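Local coordinates for protein KLLA0C04147p (Kluyveromyces lactis, PDB 5H2D) that binds ergosterol through its OSBP-related (ORD) domain, the part of the longer protein present in this structure, and probably transfers sterols between membranes, at residues S137-T142 / W155-K160; L183-L188 / P406-D411; E198-Y203 / V229-G234; Q397-K402 / K414-Y419. All coordinates share one frame; numbering follows the deposited sequence.

Contact 1: S137-T142 / W155-K160; sequences SYRFFT and WTESPK
Arg139 and Glu157 lie side by side and point the same way from neighbouring antiparallel strands. They share a sheet face with Phe141 and Trp155. Arg139 CG sits between the backbone N and the carbonyl carbon (chi1 68°), and the chain then extends to NE. The guanidinium grips one carboxylate oxygen with two nitrogens. Arg139 NE and Glu157 OE1 are 2.9 Å apart, and Arg139 NH2 lies at the same 2.9 Å from Glu157 OE1. OE1 lies almost in the guanidinium plane. The carboxylate is turned 65° against that plane. Both nitrogens reach OE1 from one face of the carboxylate, NE from well above it. Backbone bonds flank this salt bridge: Arg139 N to Glu157 O is 3.0 Å and Glu157 N to Arg139 O is 2.9 Å. Phe141 and Trp155 form the next hydrogen-bonded pair.

On the other face, Phe140 and Thr156 cross obliquely. Thr156 OG1 comes to the edge of the phenyl ring, 3.2 Å from Phe140 CD1. The Phe140 side chain is about 9 Å from the bound ergosterol. Beyond the strand end, Ser137 CB packs on the ring of Pro159, 3.8 Å from Pro159 CD.

The two sheet faces of this hairpin, 138-146 with 151-157, thus differ in chemistry. Arg139 and Glu157 are buried yet charged. Glu19 and Ser21 bind Arg139 NH1, and Lys12 binds Glu157 OE2. The charges are therefore likely to balance within a network that ties the N-terminal helix 7-18 to the sheet.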
# COMPACT_ATOMS: atom_id res chain seq x y z
N SER A 137 -10.41 1.26 13.83
CA SER A 137 -10.53 2.71 13.95
C SER A 137 -9.69 3.47 12.92
O SER A 137 -9.20 4.57 13.21
CB SER A 137 -10.19 3.18 15.37
OG SER A 137 -11.16 2.69 16.28
N TYR A 138 -9.52 2.95 11.70
CA TYR A 138 -8.85 3.73 10.68
C TYR A 138 -9.71 3.87 9.42
O TYR A 138 -10.61 3.07 9.16
CB TYR A 138 -7.45 3.17 10.32
CG TYR A 138 -7.38 1.86 9.55
CD1 TYR A 138 -7.76 1.79 8.21
CD2 TYR A 138 -6.85 0.71 10.14
CE1 TYR A 138 -7.66 0.60 7.50
CE2 TYR A 138 -6.74 -0.48 9.43
CZ TYR A 138 -7.15 -0.52 8.11
OH TYR A 138 -7.03 -1.71 7.41
N ARG A 139 -9.41 4.92 8.65
CA ARG A 139 -10.02 5.16 7.36
C ARG A 139 -8.91 5.40 6.35
O ARG A 139 -7.97 6.14 6.63
CB ARG A 139 -11.00 6.35 7.40
CG ARG A 139 -10.35 7.71 7.61
CD ARG A 139 -11.42 8.78 7.83
NE ARG A 139 -10.85 10.12 7.69
CZ ARG A 139 -11.51 11.24 7.92
NH1 ARG A 139 -12.77 11.20 8.33
NH2 ARG A 139 -10.91 12.41 7.74
N PHE A 140 -9.02 4.77 5.19
CA PHE A 140 -8.09 4.89 4.08
C PHE A 140 -8.82 5.47 2.88
O PHE A 140 -9.93 5.04 2.56
CB PHE A 140 -7.51 3.52 3.70
CG PHE A 140 -6.74 3.50 2.39
CD1 PHE A 140 -5.37 3.73 2.38
CD2 PHE A 140 -7.38 3.22 1.19
CE1 PHE A 140 -4.66 3.71 1.18
CE2 PHE A 140 -6.67 3.19 -0.01
CZ PHE A 140 -5.31 3.43 -0.00
N PHE A 141 -8.18 6.41 2.19
CA PHE A 141 -8.76 6.96 0.97
C PHE A 141 -7.65 7.21 -0.04
O PHE A 141 -6.54 7.61 0.33
CB PHE A 141 -9.50 8.28 1.22
CG PHE A 141 -10.13 8.83 -0.01
CD1 PHE A 141 -11.23 8.19 -0.57
CD2 PHE A 141 -9.59 9.93 -0.65
CE1 PHE A 141 -11.81 8.68 -1.74
CE2 PHE A 141 -10.16 10.42 -1.82
CZ PHE A 141 -11.27 9.78 -2.36
N THR A 142 -7.96 6.98 -1.32
CA THR A 142 -6.98 7.24 -2.37
C THR A 142 -7.71 7.68 -3.63
O THR A 142 -8.84 7.26 -3.90
CB THR A 142 -6.11 5.99 -2.63
OG1 THR A 142 -5.13 6.28 -3.63
CG2 THR A 142 -6.96 4.81 -3.11
N TRP A 155 -4.38 8.82 1.69
CA TRP A 155 -4.53 9.53 2.96
C TRP A 155 -5.22 8.58 3.93
O TRP A 155 -6.40 8.26 3.74
CB TRP A 155 -5.36 10.80 2.77
CG TRP A 155 -5.12 11.91 3.76
CD1 TRP A 155 -5.87 12.21 4.86
CD2 TRP A 155 -4.10 12.91 3.69
NE1 TRP A 155 -5.37 13.32 5.49
CE2 TRP A 155 -4.28 13.77 4.80
CE3 TRP A 155 -3.04 13.16 2.80
CZ2 TRP A 155 -3.43 14.86 5.04
CZ3 TRP A 155 -2.21 14.23 3.04
CH2 TRP A 155 -2.41 15.07 4.15
N THR A 156 -4.48 8.12 4.94
CA THR A 156 -4.98 7.19 5.95
C THR A 156 -4.93 7.87 7.31
O THR A 156 -3.95 8.54 7.64
CB THR A 156 -4.15 5.90 6.01
OG1 THR A 156 -3.97 5.38 4.68
CG2 THR A 156 -4.87 4.85 6.83
N GLU A 157 -5.99 7.71 8.11
CA GLU A 157 -6.07 8.37 9.40
C GLU A 157 -6.62 7.43 10.46
O GLU A 157 -7.52 6.62 10.19
CB GLU A 157 -6.94 9.62 9.31
CG GLU A 157 -6.43 10.65 8.33
CD GLU A 157 -7.49 11.66 8.00
OE1 GLU A 157 -8.29 11.40 7.07
OE2 GLU A 157 -7.55 12.69 8.70
N SER A 158 -6.10 7.56 11.68
CA SER A 158 -6.45 6.72 12.81
C SER A 158 -6.23 7.55 14.05
O SER A 158 -5.54 8.58 13.99
CB SER A 158 -5.57 5.45 12.85
OG SER A 158 -6.13 4.40 13.61
N PRO A 159 -6.80 7.17 15.20
CA PRO A 159 -6.59 8.00 16.40
C PRO A 159 -5.12 8.19 16.77
O PRO A 159 -4.73 9.29 17.17
CB PRO A 159 -7.36 7.25 17.49
CG PRO A 159 -8.47 6.59 16.76
CD PRO A 159 -7.84 6.15 15.43
N LYS A 160 -4.28 7.17 16.60
CA LYS A 160 -2.90 7.24 17.05
C LYS A 160 -1.88 7.45 15.93
O LYS A 160 -0.70 7.63 16.22
CB LYS A 160 -2.53 5.97 17.83
CG LYS A 160 -3.44 5.69 19.02
CD LYS A 160 -2.88 4.58 19.90
CE LYS A 160 -3.81 4.29 21.07
NZ LYS A 160 -3.06 4.05 22.33

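Contact 2: L183-L188 / P406-D411; sequences LGLWYL and PVTKCD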
# COMPACT_ATOMS: atom_id res chain seq x y z
N LEU A 183 8.63 5.84 -6.65
CA LEU A 183 9.31 7.13 -6.62
C LEU A 183 8.75 8.10 -5.59
O LEU A 183 9.40 9.11 -5.29
CB LEU A 183 9.25 7.77 -8.01
CG LEU A 183 9.85 6.93 -9.15
CD1 LEU A 183 9.82 7.68 -10.48
CD2 LEU A 183 11.26 6.49 -8.81
N GLY A 184 7.56 7.84 -5.04
CA GLY A 184 6.95 8.79 -4.14
C GLY A 184 7.43 8.67 -2.69
O GLY A 184 7.88 7.63 -2.23
N LEU A 185 7.30 9.77 -1.95
CA LEU A 185 7.64 9.79 -0.54
C LEU A 185 6.42 9.43 0.31
O LEU A 185 5.29 9.83 0.00
CB LEU A 185 8.16 11.17 -0.14
CG LEU A 185 8.79 11.36 1.23
CD1 LEU A 185 10.02 10.46 1.39
CD2 LEU A 185 9.16 12.82 1.43
N TRP A 186 6.66 8.68 1.37
CA TRP A 186 5.61 8.24 2.29
C TRP A 186 5.79 8.90 3.66
O TRP A 186 6.92 9.07 4.14
CB TRP A 186 5.63 6.71 2.40
CG TRP A 186 5.25 6.17 1.06
CD1 TRP A 186 6.10 5.89 0.03
CD2 TRP A 186 3.93 5.95 0.57
NE1 TRP A 186 5.38 5.47 -1.06
CE2 TRP A 186 4.05 5.50 -0.76
CE3 TRP A 186 2.65 6.06 1.14
CZ2 TRP A 186 2.94 5.18 -1.53
CZ3 TRP A 186 1.55 5.74 0.36
CH2 TRP A 186 1.70 5.29 -0.96
N TYR A 187 4.67 9.27 4.27
CA TYR A 187 4.64 10.08 5.49
C TYR A 187 3.86 9.32 6.54
O TYR A 187 2.67 9.05 6.34
CB TYR A 187 3.96 11.42 5.24
CG TYR A 187 4.66 12.39 4.31
CD1 TYR A 187 4.68 12.18 2.93
CD2 TYR A 187 5.25 13.55 4.81
CE1 TYR A 187 5.30 13.08 2.08
CE2 TYR A 187 5.88 14.46 3.96
CZ TYR A 187 5.90 14.23 2.60
OH TYR A 187 6.51 15.13 1.75
N LEU A 188 4.49 9.04 7.67
CA LEU A 188 3.84 8.28 8.73
C LEU A 188 3.92 9.09 10.01
O LEU A 188 5.02 9.40 10.48
CB LEU A 188 4.48 6.90 8.87
CG LEU A 188 3.60 5.82 9.51
CD1 LEU A 188 4.07 4.43 9.09
CD2 LEU A 188 3.62 5.95 11.03
N PRO A 406 5.37 21.29 4.67
CA PRO A 406 6.13 22.23 5.51
C PRO A 406 7.38 21.63 6.14
O PRO A 406 8.29 22.39 6.47
CB PRO A 406 5.11 22.64 6.58
CG PRO A 406 4.11 21.53 6.62
CD PRO A 406 4.03 21.01 5.22
N VAL A 407 7.46 20.31 6.32
CA VAL A 407 8.63 19.70 6.96
C VAL A 407 9.64 19.23 5.93
O VAL A 407 10.82 19.57 6.00
CB VAL A 407 8.20 18.55 7.88
CG1 VAL A 407 9.43 17.84 8.45
CG2 VAL A 407 7.31 19.06 9.00
N THR A 408 9.20 18.42 4.96
CA THR A 408 10.12 17.90 3.96
C THR A 408 10.45 18.90 2.87
O THR A 408 11.46 18.73 2.18
CB THR A 408 9.52 16.66 3.30
OG1 THR A 408 8.30 17.03 2.65
CG2 THR A 408 9.24 15.59 4.33
N LYS A 409 9.62 19.93 2.70
CA LYS A 409 9.73 20.89 1.61
C LYS A 409 9.61 20.22 0.24
O LYS A 409 10.04 20.79 -0.77
CB LYS A 409 11.03 21.69 1.73
CG LYS A 409 11.10 22.41 3.08
CD LYS A 409 12.33 23.27 3.24
CE LYS A 409 12.29 24.01 4.58
NZ LYS A 409 13.49 24.87 4.82
N CYS A 410 9.01 19.03 0.20
CA CYS A 410 8.73 18.32 -1.04
C CYS A 410 7.28 18.54 -1.46
O CYS A 410 6.41 18.75 -0.62
CB CYS A 410 8.97 16.81 -0.90
SG CYS A 410 10.65 16.32 -0.50
N ASP A 411 7.05 18.48 -2.78
CA ASP A 411 5.69 18.38 -3.29
C ASP A 411 5.03 17.13 -2.72
O ASP A 411 5.64 16.06 -2.68
CB ASP A 411 5.69 18.30 -4.82
CG ASP A 411 5.96 19.63 -5.49
OD1 ASP A 411 5.95 20.67 -4.81
OD2 ASP A 411 6.16 19.63 -6.72
O HOH W 1 6.32 14.30 -0.75
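The ST turn at Thr408, in the loop of the hairpin 400-404/411-415, meets Tyr187 of strand 178-190. The two side chains reach toward each other tip to tip. Their hydroxyls form a hydrogen bond, with Tyr187 OH and Thr408 OG1 2.8 Å apart. Thr408 OG1 lies in the plane of the tyrosine ring, at its edge. It stands between its own backbone N and carbonyl carbon (chi1 61°). From there Thr408 OG1 accepts from Cys410 N at 3.2 Å, which closes the turn.

A water is the second partner of the phenol. It lies 2.6 Å from Tyr187 OH, also near the ring plane, and donates to Asp411 O at 2.7 Å. The loop is thus tied to one phenol oxygen both directly and through water. A valine in place of Thr408 would remove OG1, which would probably leave Cys410 N without its acceptor and Tyr187 OH with one partner fewer.

The methyl side of Thr408 is apolar. Its CG2 is 3.6 Å from Tyr187 CE2, and it meets Leu185 CD2 tip to tip at 4.0 Å. Leu185 CD2 also touches Cys410 SG. Phe164 stacks on the Tyr187 ring, and His231 packs on Thr408.

What results is an ST turn in a hairpin loop, docked by a tyrosine-threonine bond on strand 178-190 of the curved antiparallel beta-barrel wall of the oxysterol-binding domain.

Contact 3: E198-Y203 / V229-G234; sequences EELYTY and VNHNTG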
# COMPACT_ATOMS: atom_id res chain seq x y z
N GLU A 198 3.42 14.82 18.73
CA GLU A 198 3.18 14.23 17.42
C GLU A 198 4.45 14.29 16.58
O GLU A 198 5.13 15.33 16.53
CB GLU A 198 2.03 14.98 16.73
CG GLU A 198 1.61 14.42 15.38
CD GLU A 198 0.38 15.12 14.84
OE1 GLU A 198 -0.75 14.65 15.09
OE2 GLU A 198 0.53 16.17 14.16
N GLU A 199 4.79 13.18 15.93
CA GLU A 199 6.06 13.05 15.23
C GLU A 199 5.84 12.50 13.82
O GLU A 199 4.90 11.74 13.58
CB GLU A 199 7.03 12.13 16.00
CG GLU A 199 6.50 10.73 16.20
CD GLU A 199 7.34 9.91 17.14
OE1 GLU A 199 7.06 8.70 17.27
OE2 GLU A 199 8.26 10.48 17.76
N LEU A 200 6.73 12.88 12.91
CA LEU A 200 6.63 12.52 11.50
C LEU A 200 7.81 11.65 11.09
O LEU A 200 8.96 12.05 11.23
CB LEU A 200 6.61 13.77 10.62
CG LEU A 200 6.69 13.51 9.11
CD1 LEU A 200 5.43 12.78 8.64
CD2 LEU A 200 6.88 14.82 8.34
N TYR A 201 7.50 10.48 10.52
CA TYR A 201 8.48 9.63 9.87
C TYR A 201 8.29 9.71 8.36
O TYR A 201 7.15 9.77 7.89
CB TYR A 201 8.33 8.17 10.32
CG TYR A 201 8.45 7.93 11.81
CD1 TYR A 201 7.37 8.11 12.67
CD2 TYR A 201 9.65 7.48 12.35
CE1 TYR A 201 7.49 7.86 14.03
CE2 TYR A 201 9.78 7.24 13.70
CZ TYR A 201 8.70 7.43 14.54
OH TYR A 201 8.84 7.18 15.89
N THR A 202 9.38 9.72 7.59
CA THR A 202 9.27 9.63 6.14
C THR A 202 10.24 8.60 5.59
O THR A 202 11.30 8.33 6.18
CB THR A 202 9.51 10.98 5.43
OG1 THR A 202 10.82 11.46 5.76
CG2 THR A 202 8.48 12.02 5.85
N TYR A 203 9.88 8.02 4.44
CA TYR A 203 10.70 7.00 3.78
C TYR A 203 10.16 6.77 2.37
O TYR A 203 9.06 7.21 2.03
CB TYR A 203 10.72 5.69 4.56
CG TYR A 203 9.41 4.95 4.51
CD1 TYR A 203 8.33 5.34 5.29
CD2 TYR A 203 9.26 3.85 3.66
CE1 TYR A 203 7.12 4.63 5.22
CE2 TYR A 203 8.09 3.16 3.59
CZ TYR A 203 7.02 3.55 4.36
OH TYR A 203 5.86 2.82 4.26
N VAL A 229 13.39 8.27 8.56
CA VAL A 229 13.88 9.31 9.45
C VAL A 229 12.72 9.85 10.27
O VAL A 229 11.62 10.09 9.75
CB VAL A 229 14.60 10.43 8.68
CG1 VAL A 229 15.83 9.88 7.99
CG2 VAL A 229 13.69 11.07 7.66
N ASN A 230 12.96 10.03 11.57
CA ASN A 230 12.02 10.72 12.44
C ASN A 230 12.41 12.19 12.45
O ASN A 230 13.45 12.55 13.01
CB ASN A 230 12.04 10.13 13.85
CG ASN A 230 11.06 10.81 14.78
OD1 ASN A 230 10.83 12.03 14.69
ND2 ASN A 230 10.46 10.04 15.67
N HIS A 231 11.59 13.03 11.82
CA HIS A 231 11.96 14.42 11.66
C HIS A 231 11.94 15.19 12.96
O HIS A 231 12.48 16.31 13.02
CB HIS A 231 11.05 15.10 10.64
CG HIS A 231 11.24 14.60 9.25
ND1 HIS A 231 12.06 15.22 8.33
CD2 HIS A 231 10.72 13.52 8.62
CE1 HIS A 231 12.03 14.54 7.19
NE2 HIS A 231 11.23 13.51 7.34
N ASN A 232 11.35 14.63 14.01
CA ASN A 232 11.23 15.33 15.27
C ASN A 232 12.34 15.00 16.25
O ASN A 232 12.71 15.87 17.05
CB ASN A 232 9.86 15.04 15.90
CG ASN A 232 8.71 15.63 15.09
OD1 ASN A 232 8.34 15.12 14.02
ND2 ASN A 232 8.13 16.71 15.59
N THR A 233 12.93 13.80 16.21
CA THR A 233 13.79 13.40 17.34
C THR A 233 15.34 13.54 17.27
O THR A 233 15.92 13.92 18.28
CB THR A 233 13.46 11.95 17.77
OG1 THR A 233 13.47 11.06 16.65
CG2 THR A 233 12.10 11.91 18.47
N GLY A 234 16.04 13.24 16.18
CA GLY A 234 15.57 12.59 14.97
C GLY A 234 16.33 11.27 14.76
O GLY A 234 17.41 11.20 14.17
O HOH W 2 11.96 7.72 16.34
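Asn230 crosses Glu199 at about a right angle, and both ends of its amide are used. Asn230 ND2 donates to Glu199 OE2 at 3.1 Å, from above the carboxylate plane. Asn230 ND2 also donates to a water 2.8 Å away, and that water donates to Tyr201 OH. Asn230 OD1 accepts from Asn232 N at 2.7 Å, an Asx turn just after the strand. Glu199 OE1 accepts a hydrogen bond from Tyr201 OH and forms a salt bridge with Arg98. An alanine in place of Asn230 would probably leave the Asx turn without its acceptor and Glu199 OE2 without this donor.

The turn returns bonds to the strand. Asn232 OD1 accepts from Leu200 N at 3.0 Å. His231 N donates to Leu200 O at 2.9 Å, nearly straight (166°). The His231 ring crosses Thr202, and His231 NE2 is hydrogen-bonded to Thr202 OG1 at 2.6 Å. Thr202 and Val229 exchange two backbone bonds.

Strand 199-203 runs between strands 178-190 and 219-230. Helix 95-108 packs against Tyr201 on one face, while Val407, in the loop between strands 400-404 and 411-415, touches Leu200 and His231 on the other.

Contact 4: Q397-K402 / K414-Y419; sequences QRWFKK and KFNGEY
Phe400 and Phe415 face each other as an antiparallel non-hydrogen-bonded pair, CA atoms 4.4 Å apart, beside the hydrogen-bonded pair Lys401-Lys414. The two phenyl rings share a sheet face, and the edge of Phe415 is turned to the face of Phe400, with planes at 61° and centroids 5.7 Å apart.

Trp399 and Tyr419 make a steeper T-shaped stack. Their planes stand at 84°, and the centroids of the tyrosine ring and the indole six-membered ring are 5.2 Å apart. Tyr419 CD1 lies over the indole, 3.7 Å from Trp399 CE2. Tyr419 CB adds a CH-pi contact over the same face, 4.1 Å from the centroid of that six-membered ring. Arg398 CG sits over the opposite face, toward the rim.

Asn416 links the backbones. Asn416 N donates to Trp399 O at 2.9 Å, and Asn416 ND2 makes a weak bond to Arg398 O. Asn416 OD1 lies at the indole edge and accepts from Glu418 N at 3.0 Å, an Asx turn.

Phe141 packs on Trp399 and Tyr419, and Trp155 stacks on Phe415. Tyr419 OH is bonded to Glu130. One side of this hairpin is thus aromatic and buried against the sheet, while Lys401 and Lys414 keep the other side charged and exposed.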
# COMPACT_ATOMS: atom_id res chain seq x y z
N GLN A 397 -7.70 17.53 -9.91
CA GLN A 397 -8.05 16.46 -8.99
C GLN A 397 -9.22 16.90 -8.12
O GLN A 397 -9.43 18.09 -7.87
CB GLN A 397 -6.85 16.11 -8.11
CG GLN A 397 -5.67 15.51 -8.87
CD GLN A 397 -4.87 16.54 -9.65
OE1 GLN A 397 -4.91 17.74 -9.36
NE2 GLN A 397 -4.12 16.07 -10.64
N ARG A 398 -9.99 15.92 -7.65
CA ARG A 398 -11.18 16.25 -6.87
C ARG A 398 -10.91 16.36 -5.38
O ARG A 398 -11.44 17.26 -4.71
CB ARG A 398 -12.27 15.21 -7.11
CG ARG A 398 -13.51 15.43 -6.29
CD ARG A 398 -14.65 14.55 -6.78
NE ARG A 398 -15.06 14.94 -8.13
CZ ARG A 398 -15.09 14.13 -9.18
NH1 ARG A 398 -14.75 12.85 -9.06
NH2 ARG A 398 -15.48 14.60 -10.36
N TRP A 399 -10.07 15.48 -4.82
CA TRP A 399 -9.97 15.32 -3.38
C TRP A 399 -8.59 15.63 -2.84
O TRP A 399 -8.42 15.62 -1.61
CB TRP A 399 -10.36 13.89 -2.99
CG TRP A 399 -11.71 13.47 -3.51
CD1 TRP A 399 -11.97 12.54 -4.49
CD2 TRP A 399 -12.98 13.99 -3.11
NE1 TRP A 399 -13.34 12.45 -4.70
CE2 TRP A 399 -13.97 13.33 -3.87
CE3 TRP A 399 -13.38 14.95 -2.17
CZ2 TRP A 399 -15.34 13.60 -3.72
CZ3 TRP A 399 -14.73 15.22 -2.02
CH2 TRP A 399 -15.69 14.55 -2.79
N PHE A 400 -7.62 15.90 -3.70
CA PHE A 400 -6.25 16.24 -3.33
C PHE A 400 -5.80 17.44 -4.16
O PHE A 400 -6.30 17.67 -5.26
CB PHE A 400 -5.27 15.09 -3.60
CG PHE A 400 -5.50 13.86 -2.76
CD1 PHE A 400 -6.45 12.92 -3.13
CD2 PHE A 400 -4.70 13.61 -1.64
CE1 PHE A 400 -6.65 11.77 -2.34
CE2 PHE A 400 -4.89 12.46 -0.86
CZ PHE A 400 -5.87 11.54 -1.22
N LYS A 401 -4.84 18.18 -3.62
CA LYS A 401 -4.16 19.23 -4.36
C LYS A 401 -2.67 19.16 -4.06
O LYS A 401 -2.28 18.94 -2.91
CB LYS A 401 -4.70 20.63 -3.99
CG LYS A 401 -3.92 21.76 -4.65
CD LYS A 401 -4.73 23.04 -4.79
CE LYS A 401 -3.97 24.07 -5.62
NZ LYS A 401 -4.86 25.13 -6.19
N LYS A 402 -1.85 19.35 -5.08
CA LYS A 402 -0.41 19.32 -4.87
C LYS A 402 0.02 20.56 -4.10
O LYS A 402 -0.33 21.69 -4.47
CB LYS A 402 0.32 19.21 -6.20
CG LYS A 402 1.83 18.98 -6.06
CD LYS A 402 2.53 18.97 -7.42
CE LYS A 402 2.34 17.65 -8.15
NZ LYS A 402 3.21 16.57 -7.59
N LYS A 414 -1.96 16.87 -0.96
CA LYS A 414 -2.64 17.22 0.28
C LYS A 414 -4.13 16.93 0.14
O LYS A 414 -4.81 17.55 -0.67
CB LYS A 414 -2.39 18.68 0.62
CG LYS A 414 -2.93 19.08 1.99
CD LYS A 414 -2.60 20.53 2.30
CE LYS A 414 -2.93 20.87 3.74
NZ LYS A 414 -4.37 20.69 4.03
N PHE A 415 -4.61 15.98 0.93
CA PHE A 415 -6.04 15.71 1.03
C PHE A 415 -6.78 16.99 1.40
O PHE A 415 -6.36 17.72 2.30
CB PHE A 415 -6.25 14.61 2.08
CG PHE A 415 -7.67 14.16 2.28
CD1 PHE A 415 -8.35 13.48 1.28
CD2 PHE A 415 -8.30 14.34 3.50
CE1 PHE A 415 -9.66 13.03 1.49
CE2 PHE A 415 -9.58 13.89 3.73
CZ PHE A 415 -10.27 13.24 2.72
N ASN A 416 -7.88 17.29 0.69
CA ASN A 416 -8.58 18.54 0.96
C ASN A 416 -9.57 18.45 2.11
O ASN A 416 -10.20 19.46 2.44
CB ASN A 416 -9.28 19.08 -0.31
CG ASN A 416 -10.40 18.19 -0.82
OD1 ASN A 416 -10.98 17.37 -0.11
ND2 ASN A 416 -10.71 18.37 -2.11
N GLY A 417 -9.68 17.29 2.76
CA GLY A 417 -10.49 17.14 3.96
C GLY A 417 -11.98 17.06 3.74
O GLY A 417 -12.73 17.04 4.73
N GLU A 418 -12.44 16.99 2.49
CA GLU A 418 -13.87 17.07 2.19
C GLU A 418 -14.54 15.72 1.96
O GLU A 418 -15.76 15.62 2.12
CB GLU A 418 -14.08 17.92 0.94
CG GLU A 418 -13.51 19.30 1.07
CD GLU A 418 -14.56 20.35 0.97
OE1 GLU A 418 -15.13 20.51 -0.14
OE2 GLU A 418 -14.84 21.00 2.00
N TYR A 419 -13.78 14.69 1.57
CA TYR A 419 -14.41 13.48 1.05
C TYR A 419 -15.36 12.85 2.07
O TYR A 419 -16.51 12.52 1.74
CB TYR A 419 -13.35 12.47 0.64
CG TYR A 419 -13.92 11.14 0.20
CD1 TYR A 419 -14.44 10.99 -1.08
CD2 TYR A 419 -13.94 10.04 1.06
CE1 TYR A 419 -14.97 9.78 -1.50
CE2 TYR A 419 -14.46 8.80 0.64
CZ TYR A 419 -14.97 8.69 -0.65
OH TYR A 419 -15.47 7.49 -1.11

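Overall arrangement
Contact 1 is the most buried of the four, and contacts 2, 3 and 4 are only partly buried. Contacts 1 and 3 both pair neighbouring strands of the antiparallel barrel. Contact 4 pairs the small hairpin 400-404/411-415, and contact 2 docks the loop of that hairpin on strand 178-190. The hairpin is therefore held at two places: by aromatic packing of contact 4 on Phe141 and Trp155 of contact 1, and by hydroxyls and a water in contact 2. Contacts 2 and 3 share a boundary, since strands 178-190 and 199-203 are hydrogen-bonded neighbours. Charge is buried in contact 1, contact 3 mixes backbone bonds with amide, carboxylate, hydroxyl and imidazole groups, and rings dominate contact 4.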